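Local coordinates for protein chloride intracellular channel exc-4 (PDB 2YV9) that may insert into membranes to form chloride channels and is required to regulate lumen size as the worm's excretory canal grows, at residues A[167-172]-A[216-221]. Numbering follows the deposited sequence.
Sequences QLSNID and HNFTHL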
ATOM      1  N   GLN A 167     -10.454 -22.931  -8.782  1.00 27.26           N
ATOM      2  CA  GLN A 167     -10.317 -21.509  -9.233  1.00 29.15           C
ATOM      3  C   GLN A 167      -9.471 -21.386 -10.512  1.00 27.06           C
ATOM      4  O   GLN A 167      -9.770 -20.615 -11.466  1.00 26.29           O
ATOM      5  CB  GLN A 167      -9.751 -20.642  -8.128  1.00 30.24           C
ATOM      6  CG  GLN A 167     -10.589 -20.630  -6.883  1.00 29.30           C
ATOM      7  CD  GLN A 167     -11.982 -20.017  -7.159  1.00 38.64           C
ATOM      8  OE1 GLN A 167     -12.126 -19.017  -7.894  1.00 33.54           O
ATOM      9  NE2 GLN A 167     -13.008 -20.648  -6.609  1.00 39.06           N
ATOM     10  N   LEU A 168      -8.404 -22.172 -10.557  1.00 22.53           N
ATOM     11  CA  LEU A 168      -7.597 -22.296 -11.777  1.00 24.04           C
ATOM     12  C   LEU A 168      -8.479 -22.766 -12.936  1.00 25.58           C
ATOM     13  O   LEU A 168      -8.363 -22.274 -14.074  1.00 27.68           O
ATOM     14  CB  LEU A 168      -6.442 -23.288 -11.561  1.00 21.60           C
ATOM     15  CG  LEU A 168      -5.325 -22.749 -10.686  1.00 25.12           C
ATOM     16  CD1 LEU A 168      -4.359 -23.920 -10.278  1.00 22.98           C
ATOM     17  CD2 LEU A 168      -4.547 -21.604 -11.324  1.00 28.44           C
ATOM     18  N   SER A 169      -9.362 -23.714 -12.630  1.00 21.80           N
ATOM     19  CA  SER A 169     -10.318 -24.218 -13.617  1.00 24.13           C
ATOM     20  C   SER A 169     -11.276 -23.110 -14.053  1.00 26.42           C
ATOM     21  O   SER A 169     -11.534 -22.968 -15.240  1.00 25.57           O
ATOM     22  CB  SER A 169     -11.118 -25.395 -13.112  1.00 28.86           C
ATOM     23  OG  SER A 169     -11.886 -25.897 -14.205  1.00 27.19           O
ATOM     24  N   ASN A 170     -11.751 -22.314 -13.095  1.00 26.08           N
ATOM     25  CA  ASN A 170     -12.658 -21.177 -13.391  1.00 26.23           C
ATOM     26  C   ASN A 170     -12.010 -20.144 -14.327  1.00 31.43           C
ATOM     27  O   ASN A 170     -12.598 -19.692 -15.312  1.00 31.12           O
ATOM     28  CB  ASN A 170     -13.139 -20.527 -12.108  1.00 32.39           C
ATOM     29  CG  ASN A 170     -14.080 -21.427 -11.287  1.00 28.62           C
ATOM     30  OD1 ASN A 170     -14.625 -22.403 -11.785  1.00 36.66           O
ATOM     31  ND2 ASN A 170     -14.255 -21.076 -10.009  1.00 36.81           N
ATOM     32  N   ILE A 171     -10.764 -19.816 -14.046  1.00 24.84           N
ATOM     33  CA  ILE A 171      -9.981 -18.961 -14.930  1.00 24.38           C
ATOM     34  C   ILE A 171      -9.717 -19.562 -16.330  1.00 26.23           C
ATOM     35  O   ILE A 171      -9.869 -18.862 -17.364  1.00 25.93           O
ATOM     36  CB  ILE A 171      -8.682 -18.518 -14.212  1.00 25.85           C
ATOM     37  CG1 ILE A 171      -9.013 -17.805 -12.872  1.00 26.46           C
ATOM     38  CG2 ILE A 171      -7.863 -17.614 -15.140  1.00 23.84           C
ATOM     39  CD1 ILE A 171      -7.764 -17.401 -12.040  1.00 24.72           C
ATOM     40  N   ASP A 172      -9.352 -20.842 -16.386  1.00 24.28           N
ATOM     41  CA  ASP A 172      -9.282 -21.531 -17.659  1.00 22.58           C
ATOM     42  C   ASP A 172     -10.577 -21.357 -18.445  1.00 24.82           C
ATOM     43  O   ASP A 172     -10.512 -21.052 -19.608  1.00 30.33           O
ATOM     44  CB  ASP A 172      -9.036 -23.013 -17.456  1.00 25.49           C
ATOM     45  CG  ASP A 172      -8.716 -23.742 -18.751  1.00 29.54           C
ATOM     46  OD1 ASP A 172      -7.687 -23.483 -19.399  1.00 26.90           O
ATOM     47  OD2 ASP A 172      -9.503 -24.663 -19.094  1.00 41.13           O
ATOM     48  N   HIS A 216      -2.395 -29.706 -16.039  1.00 27.45           N
ATOM     49  CA  HIS A 216      -1.976 -29.645 -17.451  1.00 21.74           C
ATOM     50  C   HIS A 216      -3.141 -29.640 -18.460  1.00 27.55           C
ATOM     51  O   HIS A 216      -2.972 -29.312 -19.636  1.00 26.37           O
ATOM     52  CB  HIS A 216      -1.017 -30.825 -17.700  1.00 26.16           C
ATOM     53  CG  HIS A 216       0.288 -30.667 -17.000  1.00 25.34           C
ATOM     54  ND1 HIS A 216       1.349 -31.532 -17.181  1.00 31.14           N
ATOM     55  CD2 HIS A 216       0.707 -29.739 -16.098  1.00 28.34           C
ATOM     56  CE1 HIS A 216       2.368 -31.128 -16.449  1.00 31.20           C
ATOM     57  NE2 HIS A 216       2.014 -30.044 -15.786  1.00 26.83           N
ATOM     58  N   ASN A 217      -4.324 -29.992 -17.998  1.00 23.16           N
ATOM     59  CA  ASN A 217      -5.507 -30.012 -18.872  1.00 26.45           C
ATOM     60  C   ASN A 217      -6.133 -28.625 -19.053  1.00 32.06           C
ATOM     61  O   ASN A 217      -7.021 -28.448 -19.886  1.00 29.21           O
ATOM     62  CB  ASN A 217      -6.530 -31.025 -18.363  1.00 27.15           C
ATOM     63  CG  ASN A 217      -7.168 -30.620 -17.056  1.00 40.23           C
ATOM     64  OD1 ASN A 217      -6.488 -30.379 -16.081  1.00 35.08           O
ATOM     65  ND2 ASN A 217      -8.492 -30.567 -17.031  1.00 46.38           N
ATOM     66  N   PHE A 218      -5.686 -27.634 -18.275  1.00 26.46           N
ATOM     67  CA  PHE A 218      -6.193 -26.271 -18.374  1.00 24.52           C
ATOM     68  C   PHE A 218      -5.442 -25.513 -19.488  1.00 22.77           C
ATOM     69  O   PHE A 218      -4.586 -24.635 -19.255  1.00 26.19           O
ATOM     70  CB  PHE A 218      -6.028 -25.545 -17.047  1.00 25.79           C
ATOM     71  CG  PHE A 218      -6.784 -26.159 -15.906  1.00 24.55           C
ATOM     72  CD1 PHE A 218      -7.858 -27.038 -16.102  1.00 29.64           C
ATOM     73  CD2 PHE A 218      -6.420 -25.843 -14.604  1.00 30.73           C
ATOM     74  CE1 PHE A 218      -8.517 -27.593 -15.017  1.00 29.93           C
ATOM     75  CE2 PHE A 218      -7.096 -26.343 -13.526  1.00 25.35           C
ATOM     76  CZ  PHE A 218      -8.134 -27.231 -13.708  1.00 27.37           C
ATOM     77  N   THR A 219      -5.758 -25.840 -20.741  1.00 24.98           N
ATOM     78  CA  THR A 219      -4.969 -25.365 -21.870  1.00 22.92           C
ATOM     79  C   THR A 219      -4.995 -23.852 -22.094  1.00 22.57           C
ATOM     80  O   THR A 219      -3.985 -23.251 -22.489  1.00 24.27           O
ATOM     81  CB  THR A 219      -5.479 -26.009 -23.172  1.00 29.26           C
ATOM     82  OG1 THR A 219      -5.756 -27.385 -22.922  1.00 27.54           O
ATOM     83  CG2 THR A 219      -4.483 -25.858 -24.294  1.00 28.45           C
ATOM     84  N   HIS A 220      -6.172 -23.239 -21.902  1.00 24.90           N
ATOM     85  CA  HIS A 220      -6.324 -21.788 -22.083  1.00 23.76           C
ATOM     86  C   HIS A 220      -5.536 -21.038 -21.012  1.00 20.92           C
ATOM     87  O   HIS A 220      -4.903 -20.033 -21.290  1.00 25.87           O
ATOM     88  CB  HIS A 220      -7.779 -21.365 -22.069  1.00 26.90           C
ATOM     89  CG  HIS A 220      -8.481 -21.687 -23.357  1.00 27.63           C
ATOM     90  ND1 HIS A 220      -8.923 -22.959 -23.641  1.00 32.72           N
ATOM     91  CD2 HIS A 220      -8.652 -20.960 -24.483  1.00 34.70           C
ATOM     92  CE1 HIS A 220      -9.425 -22.973 -24.868  1.00 32.07           C
ATOM     93  NE2 HIS A 220      -9.247 -21.779 -25.407  1.00 31.68           N
ATOM     94  N   LEU A 221      -5.590 -21.570 -19.785  1.00 23.91           N
ATOM     95  CA  LEU A 221      -4.827 -20.968 -18.678  1.00 22.66           C
ATOM     96  C   LEU A 221      -3.351 -21.074 -18.988  1.00 19.64           C
ATOM     97  O   LEU A 221      -2.597 -20.124 -18.737  1.00 24.15           O
ATOM     98  CB  LEU A 221      -5.143 -21.672 -17.390  1.00 22.22           C
ATOM     99  CG  LEU A 221      -4.409 -21.209 -16.127  1.00 23.81           C
ATOM    100  CD1 LEU A 221      -4.782 -19.820 -15.846  1.00 20.46           C
ATOM    101  CD2 LEU A 221      -4.735 -22.133 -14.969  1.00 27.85           C
TER
HETATM  102  O   HOH W   1      -8.922 -24.993 -21.634  1.00 43.44           O
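In the all-helical C-terminal domain of this GST-fold CLIC protein, the N-terminus of helix 219-228 receives the carboxylate of Asp172 from the side of helix 155-178. Asp172 CB lies 4.0 Å from Phe218 CB. With CG anti to the backbone N (chi1 -170°), the chain extends toward the first turn, and CG passes 3.6 Å from Phe218 CA. OD1 then accepts a hydrogen bond from Leu221 N at 2.9 Å through its anti lone pair, at a fairly straight 160°. Aspartate suits this place because its single CH2 sets the carboxylate beside the backbone N-H groups of the first turn, where the helix dipole would probably favour a negative charge.

Phe218, at the N-cap position and the centre of an inverse gamma turn, has a flat ring that can lie against Ser169, whose CA makes a CH-pi contact 4.0 Å from the centroid, and beside Leu168 CB. Ser169 is small enough to admit the ring, and its OG bonds to Gln173. An alanine in place of Phe218 would remove the ring and would probably leave the turn less firmly held against helix 155-178. Deeper in, Leu221 CD2 meets Leu168 CD2, and Leu221 CD1 meets Ile171 CG2; both leucines also touch Leu199 of helix 190-210. At the tip of Asp172, OD2 accepts a hydrogen bond from a water at 2.6 Å, which also bonds His220 ND1 in the imidazole plane.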